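Local coordinates for protein glycerol dehydratase (Clostridium butyricum, PDB 1R9D) that dehydrates glycerol without vitamin B12, probably through a radical carried on a glycine of its own chain, at residues A[167-172]-A[272-277]; A[370-375]-A[756-761]. All coordinates share one frame; numbering follows the deposited sequence.

The two contacts share no helix or strand and follow one another along the chain; their centres lie 24 Å apart, and their nearest atoms are about 9 Å apart. Interaction 1 is fully buried and joins the entry loop and first residue of helix 169-190 to the end of helix 260-277, both in the pyruvate formate lyase-like part. Interaction 2 is only partly buried, although nearer the centre of the chain, and brings a loop of that same part against a strand of the glycine radical part. Chemistry follows place: apolar tips meet beside a tyrosine in the first, whereas in the second an isoleucine meets a proline and a water joins two backbone carbonyls.

Interaction 1: A[167-172]-A[272-277]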
ATOM      1  N   VAL A 167      24.733   6.289   5.848  1.00 24.41           N
ATOM      2  CA  VAL A 167      24.189   5.481   6.932  1.00 23.79           C
ATOM      3  C   VAL A 167      25.035   5.568   8.192  1.00 23.94           C
ATOM      4  O   VAL A 167      26.098   6.188   8.202  1.00 22.83           O
ATOM      5  CB  VAL A 167      24.050   3.998   6.518  1.00 24.08           C
ATOM      6  CG1 VAL A 167      23.195   3.892   5.267  1.00 24.68           C
ATOM      7  CG2 VAL A 167      25.426   3.379   6.290  1.00 23.34           C
ATOM      8  N   ASP A 168      24.552   4.942   9.261  1.00 24.32           N
ATOM      9  CA  ASP A 168      25.256   4.952  10.533  1.00 26.56           C
ATOM     10  C   ASP A 168      26.383   3.914  10.505  1.00 27.63           C
ATOM     11  O   ASP A 168      26.316   2.904  11.210  1.00 27.92           O
ATOM     12  CB  ASP A 168      24.281   4.620  11.665  1.00 27.42           C
ATOM     13  CG  ASP A 168      24.779   5.074  13.025  1.00 29.66           C
ATOM     14  OD1 ASP A 168      26.006   5.264  13.192  1.00 30.75           O
ATOM     15  OD2 ASP A 168      23.939   5.229  13.941  1.00 30.36           O
ATOM     16  N   TYR A 169      27.407   4.162   9.688  1.00 27.55           N
ATOM     17  CA  TYR A 169      28.536   3.235   9.580  1.00 27.29           C
ATOM     18  C   TYR A 169      29.147   2.951  10.947  1.00 27.34           C
ATOM     19  O   TYR A 169      29.488   1.811  11.260  1.00 27.56           O
ATOM     20  CB  TYR A 169      29.636   3.799   8.664  1.00 25.94           C
ATOM     21  CG  TYR A 169      29.271   3.937   7.200  1.00 26.24           C
ATOM     22  CD1 TYR A 169      28.787   5.145   6.691  1.00 25.98           C
ATOM     23  CD2 TYR A 169      29.440   2.869   6.313  1.00 25.39           C
ATOM     24  CE1 TYR A 169      28.483   5.287   5.331  1.00 26.16           C
ATOM     25  CE2 TYR A 169      29.141   3.000   4.953  1.00 25.93           C
ATOM     26  CZ  TYR A 169      28.666   4.213   4.470  1.00 26.54           C
ATOM     27  OH  TYR A 169      28.389   4.354   3.130  1.00 25.99           O
ATOM     28  N   GLY A 170      29.288   3.998  11.755  1.00 27.63           N
ATOM     29  CA  GLY A 170      29.873   3.855  13.076  1.00 27.10           C
ATOM     30  C   GLY A 170      29.162   2.856  13.966  1.00 28.75           C
ATOM     31  O   GLY A 170      29.803   2.117  14.713  1.00 28.83           O
ATOM     32  N   LYS A 171      27.837   2.826  13.887  1.00 28.49           N
ATOM     33  CA  LYS A 171      27.052   1.909  14.703  1.00 29.45           C
ATOM     34  C   LYS A 171      27.271   0.458  14.304  1.00 29.23           C
ATOM     35  O   LYS A 171      27.484  -0.396  15.161  1.00 30.65           O
ATOM     36  CB  LYS A 171      25.563   2.238  14.596  1.00 29.73           C
ATOM     37  CG  LYS A 171      24.668   1.331  15.428  1.00 31.97           C
ATOM     38  CD  LYS A 171      23.204   1.723  15.270  1.00 33.64           C
ATOM     39  CE  LYS A 171      22.290   0.858  16.123  1.00 35.12           C
ATOM     40  NZ  LYS A 171      20.858   1.239  15.934  1.00 35.57           N
ATOM     41  N   VAL A 172      27.207   0.177  13.007  1.00 29.20           N
ATOM     42  CA  VAL A 172      27.393  -1.185  12.527  1.00 29.62           C
ATOM     43  C   VAL A 172      28.819  -1.678  12.776  1.00 29.73           C
ATOM     44  O   VAL A 172      29.031  -2.858  13.048  1.00 28.61           O
ATOM     45  CB  VAL A 172      27.066  -1.305  11.024  1.00 29.13           C
ATOM     46  CG1 VAL A 172      27.202  -2.762  10.583  1.00 29.90           C
ATOM     47  CG2 VAL A 172      25.651  -0.804  10.758  1.00 29.88           C
ATOM     48  N   ALA A 272      29.358  -1.844   0.254  1.00 26.06           N
ATOM     49  CA  ALA A 272      29.101  -2.671  -0.918  1.00 25.56           C
ATOM     50  C   ALA A 272      27.681  -3.230  -0.984  1.00 25.23           C
ATOM     51  O   ALA A 272      27.022  -3.132  -2.016  1.00 24.92           O
ATOM     52  CB  ALA A 272      30.119  -3.821  -0.979  1.00 26.73           C
ATOM     53  N   ILE A 273      27.205  -3.810   0.113  1.00 25.00           N
ATOM     54  CA  ILE A 273      25.872  -4.396   0.125  1.00 24.84           C
ATOM     55  C   ILE A 273      24.773  -3.359  -0.114  1.00 24.87           C
ATOM     56  O   ILE A 273      23.743  -3.671  -0.704  1.00 24.52           O
ATOM     57  CB  ILE A 273      25.632  -5.178   1.437  1.00 25.46           C
ATOM     58  CG1 ILE A 273      26.684  -6.291   1.557  1.00 26.03           C
ATOM     59  CG2 ILE A 273      24.234  -5.785   1.438  1.00 25.60           C
ATOM     60  CD1 ILE A 273      26.702  -7.001   2.888  1.00 26.25           C
ATOM     61  N   ILE A 274      24.990  -2.123   0.324  1.00 24.80           N
ATOM     62  CA  ILE A 274      23.997  -1.081   0.083  1.00 23.66           C
ATOM     63  C   ILE A 274      23.813  -0.953  -1.430  1.00 23.56           C
ATOM     64  O   ILE A 274      22.689  -0.829  -1.927  1.00 22.29           O
ATOM     65  CB  ILE A 274      24.456   0.285   0.645  1.00 24.60           C
ATOM     66  CG1 ILE A 274      24.400   0.264   2.174  1.00 24.42           C
ATOM     67  CG2 ILE A 274      23.575   1.398   0.095  1.00 23.29           C
ATOM     68  CD1 ILE A 274      24.907   1.527   2.838  1.00 25.94           C
ATOM     69  N   ASN A 275      24.934  -1.009  -2.146  1.00 24.03           N
ATOM     70  CA  ASN A 275      24.971  -0.895  -3.601  1.00 24.52           C
ATOM     71  C   ASN A 275      24.448  -2.122  -4.351  1.00 25.33           C
ATOM     72  O   ASN A 275      24.361  -2.117  -5.583  1.00 24.89           O
ATOM     73  CB  ASN A 275      26.404  -0.574  -4.046  1.00 25.40           C
ATOM     74  CG  ASN A 275      26.768   0.887  -3.830  1.00 26.04           C
ATOM     75  OD1 ASN A 275      26.504   1.729  -4.684  1.00 27.83           O
ATOM     76  ND2 ASN A 275      27.360   1.195  -2.680  1.00 25.54           N
ATOM     77  N   ILE A 276      24.119  -3.179  -3.613  1.00 26.28           N
ATOM     78  CA  ILE A 276      23.568  -4.388  -4.217  1.00 26.38           C
ATOM     79  C   ILE A 276      22.045  -4.330  -4.057  1.00 24.82           C
ATOM     80  O   ILE A 276      21.296  -4.725  -4.944  1.00 23.81           O
ATOM     81  CB  ILE A 276      24.121  -5.664  -3.539  1.00 26.80           C
ATOM     82  CG1 ILE A 276      25.632  -5.748  -3.763  1.00 27.85           C
ATOM     83  CG2 ILE A 276      23.427  -6.902  -4.109  1.00 27.84           C
ATOM     84  CD1 ILE A 276      26.291  -6.970  -3.136  1.00 28.38           C
ATOM     85  N   GLU A 277      21.592  -3.806  -2.924  1.00 25.40           N
ATOM     86  CA  GLU A 277      20.162  -3.689  -2.676  1.00 25.64           C
ATOM     87  C   GLU A 277      19.522  -2.684  -3.631  1.00 25.23           C
ATOM     88  O   GLU A 277      18.431  -2.915  -4.152  1.00 25.19           O
ATOM     89  CB  GLU A 277      19.902  -3.259  -1.226  1.00 26.20           C
ATOM     90  CG  GLU A 277      18.429  -3.017  -0.919  1.00 27.95           C
ATOM     91  CD  GLU A 277      18.175  -2.692   0.547  1.00 30.46           C
ATOM     92  OE1 GLU A 277      18.780  -1.726   1.059  1.00 29.80           O
ATOM     93  OE2 GLU A 277      17.365  -3.405   1.185  1.00 30.15           O
TER
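The ring of Tyr169 has Val167 over one face and Ile274 off its hydroxyl end. Val167 CG2 stands 3.6 Å above the ring plane, over the ring centre, a CH-pi contact made within the segment 167-172. Across the contact, Tyr169 OH comes no nearer than 4.5 Å to Ile274 CD1, a loose, grazing approach of the hydroxyl end to the methyl. The ring also meets that of Phe267, the two planes inclined.

This contact lies in the helical part of a glycyl radical enzyme fold: the loop leading into helix 169-190, with that helix's first residue, packs on the last turn of helix 260-277. Its centre is a tip-to-tip meeting of Val167 and Ile274. The CD1 methyl of Ile274 lies 3.8 Å from Val167 CG1 and 4.0 Å from Val167 CG2, so it meets both methyls of the valine. It reaches that far because the isoleucine is extended beyond CG1, with CD1 anti to CA (chi2 177°). Leu522 of helix 520-524 touches both Val167 and Ile274 and adds a third apolar side chain to this small cluster.

The tyrosine hydroxyl is satisfied in this buried place by a hydrogen bond with ND1 of His271, on the same helix as Ile274. The polar end of Tyr169 is therefore tied to the helix that its neighbour Val167 packs against. The chain turns into helix 169-190 at Asp168, the centre of an inverse gamma turn, whose Tyr169 N to Val167 O bond is weak. Asp168 is also the N-cap: with CG roughly anti to the backbone N (chi1 -160°), its carboxylate swings back over the first turn. There OD1 of Asp168 accepts from Lys171 N at 3.1 Å, the donor lying 61° out of the carboxylate plane.

Interaction 2: A[370-375]-A[756-761]; sequences KLPQPS and DLIVRV
Apolar contact between Pro372 and Ile758 forms the side-chain part of this junction. The CD1 methyl of Ile758 lies 3.8 Å from CD of Pro372 and equally close to its CG, so it sits above one face of the pyrrolidine ring, displaced toward CD, and the two side chains cross at about a right angle. CG1 of Ile758 lies anti to the carbonyl carbon, and the bend beyond it (chi2 -61°) brings CD1 to the proline. Leu371 adds a looser backbone approach, its C standing 4.3 Å from Ile758 CD1. Lys370 O lies 3.5 Å from Ile758 CG1, a carbonyl resting in van der Waals contact against a methylene.

The polar link runs through the backbone and a single water. Lys370 O accepts from the water oxygen at 2.8 Å, and that water donates its other hydrogen to Asp756 O, its oxygen 2.6 Å from that acceptor. Lys370 is the first residue beyond helix 357-369 to leave helical geometry, with a positive phi, and its carbonyl is the one used here.

As for charge, Lys370 NZ and Asp756 OD2 stay 6.9 Å apart, so any attraction is probably long-range, and the lysine has a long, weak ion pair with Glu398.

In the fold, the loop leading into strand 375-380 thus meets strand 758-760, which pairs antiparallel with strand 765-767. The turn between these two strands includes Gly763, predicted to carry the glycine radical but unmodified here.

Two backbone acceptors face one another at the edge of the contact, so their direct pairing is impossible; the water supplies both hydrogens, and the loop joins the hairpin without extending its sheet.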
ATOM      1  N   LYS A 370      45.006   8.690  -6.782  1.00 29.35           N
ATOM      2  CA  LYS A 370      44.707   9.589  -7.895  1.00 29.50           C
ATOM      3  C   LYS A 370      43.614   9.124  -8.864  1.00 28.32           C
ATOM      4  O   LYS A 370      43.774   9.203 -10.082  1.00 27.57           O
ATOM      5  CB  LYS A 370      45.991   9.904  -8.675  1.00 30.57           C
ATOM      6  CG  LYS A 370      47.069  10.571  -7.828  1.00 33.73           C
ATOM      7  CD  LYS A 370      48.271  11.007  -8.661  1.00 35.90           C
ATOM      8  CE  LYS A 370      49.337  11.654  -7.787  1.00 37.11           C
ATOM      9  NZ  LYS A 370      50.468  12.197  -8.598  1.00 39.37           N
ATOM     10  N   LEU A 371      42.501   8.644  -8.320  1.00 27.37           N
ATOM     11  CA  LEU A 371      41.367   8.208  -9.128  1.00 27.18           C
ATOM     12  C   LEU A 371      40.210   9.173  -8.828  1.00 27.22           C
ATOM     13  O   LEU A 371      40.285   9.943  -7.879  1.00 27.16           O
ATOM     14  CB  LEU A 371      40.984   6.762  -8.772  1.00 27.04           C
ATOM     15  CG  LEU A 371      41.971   5.707  -9.296  1.00 28.02           C
ATOM     16  CD1 LEU A 371      41.563   4.309  -8.838  1.00 27.07           C
ATOM     17  CD2 LEU A 371      42.001   5.767 -10.812  1.00 27.72           C
ATOM     18  N   PRO A 372      39.132   9.143  -9.629  1.00 27.82           N
ATOM     19  CA  PRO A 372      37.974  10.032  -9.431  1.00 27.79           C
ATOM     20  C   PRO A 372      37.281   9.933  -8.073  1.00 28.30           C
ATOM     21  O   PRO A 372      36.819  10.944  -7.527  1.00 26.82           O
ATOM     22  CB  PRO A 372      37.038   9.636 -10.568  1.00 28.40           C
ATOM     23  CG  PRO A 372      37.979   9.165 -11.634  1.00 28.27           C
ATOM     24  CD  PRO A 372      38.957   8.334 -10.845  1.00 27.69           C
ATOM     25  N   GLN A 373      37.190   8.716  -7.540  1.00 26.98           N
ATOM     26  CA  GLN A 373      36.543   8.485  -6.255  1.00 27.12           C
ATOM     27  C   GLN A 373      37.545   8.163  -5.151  1.00 27.18           C
ATOM     28  O   GLN A 373      38.650   7.679  -5.418  1.00 27.88           O
ATOM     29  CB  GLN A 373      35.534   7.336  -6.381  1.00 25.67           C
ATOM     30  CG  GLN A 373      34.373   7.645  -7.302  1.00 25.53           C
ATOM     31  CD  GLN A 373      33.404   8.633  -6.680  1.00 26.95           C
ATOM     32  OE1 GLN A 373      32.700   8.304  -5.726  1.00 25.76           O
ATOM     33  NE2 GLN A 373      33.376   9.854  -7.207  1.00 26.13           N
ATOM     34  N   PRO A 374      37.181   8.454  -3.894  1.00 27.00           N
ATOM     35  CA  PRO A 374      35.897   9.060  -3.524  1.00 26.98           C
ATOM     36  C   PRO A 374      35.958  10.569  -3.727  1.00 26.95           C
ATOM     37  O   PRO A 374      37.034  11.129  -3.949  1.00 27.23           O
ATOM     38  CB  PRO A 374      35.766   8.700  -2.054  1.00 27.01           C
ATOM     39  CG  PRO A 374      37.188   8.787  -1.590  1.00 26.65           C
ATOM     40  CD  PRO A 374      37.934   8.060  -2.689  1.00 26.61           C
ATOM     41  N   SER A 375      34.801  11.218  -3.666  1.00 26.74           N
ATOM     42  CA  SER A 375      34.740  12.666  -3.809  1.00 26.07           C
ATOM     43  C   SER A 375      35.191  13.203  -2.457  1.00 24.84           C
ATOM     44  O   SER A 375      34.368  13.447  -1.568  1.00 24.19           O
ATOM     45  CB  SER A 375      33.305  13.105  -4.117  1.00 25.18           C
ATOM     46  OG  SER A 375      32.877  12.609  -5.379  1.00 26.83           O
ATOM     47  N   ASP A 756      45.150   8.396 -17.222  1.00 36.65           N
ATOM     48  CA  ASP A 756      45.110   8.729 -15.802  1.00 36.76           C
ATOM     49  C   ASP A 756      44.813  10.198 -15.494  1.00 35.15           C
ATOM     50  O   ASP A 756      44.868  10.610 -14.339  1.00 35.38           O
ATOM     51  CB  ASP A 756      46.434   8.334 -15.146  1.00 39.63           C
ATOM     52  CG  ASP A 756      47.560   9.288 -15.492  1.00 41.61           C
ATOM     53  OD1 ASP A 756      47.648   9.709 -16.665  1.00 43.50           O
ATOM     54  OD2 ASP A 756      48.361   9.613 -14.590  1.00 45.39           O
ATOM     55  N   LEU A 757      44.501  10.983 -16.521  1.00 33.60           N
ATOM     56  CA  LEU A 757      44.210  12.403 -16.323  1.00 32.01           C
ATOM     57  C   LEU A 757      42.856  12.601 -15.643  1.00 30.53           C
ATOM     58  O   LEU A 757      41.827  12.197 -16.176  1.00 29.04           O
ATOM     59  CB  LEU A 757      44.217  13.140 -17.667  1.00 31.73           C
ATOM     60  CG  LEU A 757      43.814  14.621 -17.620  1.00 32.26           C
ATOM     61  CD1 LEU A 757      44.823  15.406 -16.800  1.00 32.23           C
ATOM     62  CD2 LEU A 757      43.728  15.175 -19.032  1.00 31.91           C
ATOM     63  N   ILE A 758      42.872  13.230 -14.470  1.00 30.40           N
ATOM     64  CA  ILE A 758      41.650  13.491 -13.709  1.00 30.19           C
ATOM     65  C   ILE A 758      41.322  14.978 -13.750  1.00 30.65           C
ATOM     66  O   ILE A 758      42.222  15.815 -13.688  1.00 31.43           O
ATOM     67  CB  ILE A 758      41.804  13.099 -12.225  1.00 30.94           C
ATOM     68  CG1 ILE A 758      42.293  11.653 -12.104  1.00 31.39           C
ATOM     69  CG2 ILE A 758      40.460  13.264 -11.503  1.00 29.92           C
ATOM     70  CD1 ILE A 758      41.350  10.635 -12.716  1.00 31.31           C
ATOM     71  N   VAL A 759      40.035  15.303 -13.843  1.00 29.40           N
ATOM     72  CA  VAL A 759      39.603  16.696 -13.877  1.00 30.02           C
ATOM     73  C   VAL A 759      38.330  16.893 -13.054  1.00 29.03           C
ATOM     74  O   VAL A 759      37.526  15.976 -12.898  1.00 28.39           O
ATOM     75  CB  VAL A 759      39.320  17.164 -15.321  1.00 30.47           C
ATOM     76  CG1 VAL A 759      38.146  16.394 -15.898  1.00 32.49           C
ATOM     77  CG2 VAL A 759      39.030  18.652 -15.342  1.00 32.35           C
ATOM     78  N   ARG A 760      38.154  18.100 -12.532  1.00 28.70           N
ATOM     79  CA  ARG A 760      36.972  18.418 -11.743  1.00 28.05           C
ATOM     80  C   ARG A 760      35.852  18.869 -12.676  1.00 27.44           C
ATOM     81  O   ARG A 760      36.054  19.756 -13.509  1.00 27.89           O
ATOM     82  CB  ARG A 760      37.284  19.553 -10.766  1.00 29.17           C
ATOM     83  CG  ARG A 760      36.242  19.743  -9.694  1.00 30.63           C
ATOM     84  CD  ARG A 760      36.200  18.513  -8.811  1.00 32.07           C
ATOM     85  NE  ARG A 760      35.340  18.697  -7.656  1.00 33.86           N
ATOM     86  CZ  ARG A 760      35.183  17.796  -6.694  1.00 32.73           C
ATOM     87  NH1 ARG A 760      35.831  16.639  -6.751  1.00 32.77           N
ATOM     88  NH2 ARG A 760      34.387  18.059  -5.670  1.00 31.95           N
ATOM     89  N   VAL A 761      34.681  18.255 -12.547  1.00 25.49           N
ATOM     90  CA  VAL A 761      33.538  18.637 -13.360  1.00 24.58           C
ATOM     91  C   VAL A 761      32.715  19.618 -12.514  1.00 26.25           C
ATOM     92  O   VAL A 761      32.836  20.832 -12.681  1.00 27.85           O
ATOM     93  CB  VAL A 761      32.685  17.404 -13.753  1.00 24.26           C
ATOM     94  CG1 VAL A 761      31.533  17.831 -14.647  1.00 23.89           C
ATOM     95  CG2 VAL A 761      33.553  16.384 -14.491  1.00 23.48           C
TER
HETATM   96  O   HOH W   1      45.675   9.537 -12.134  1.00 36.88           O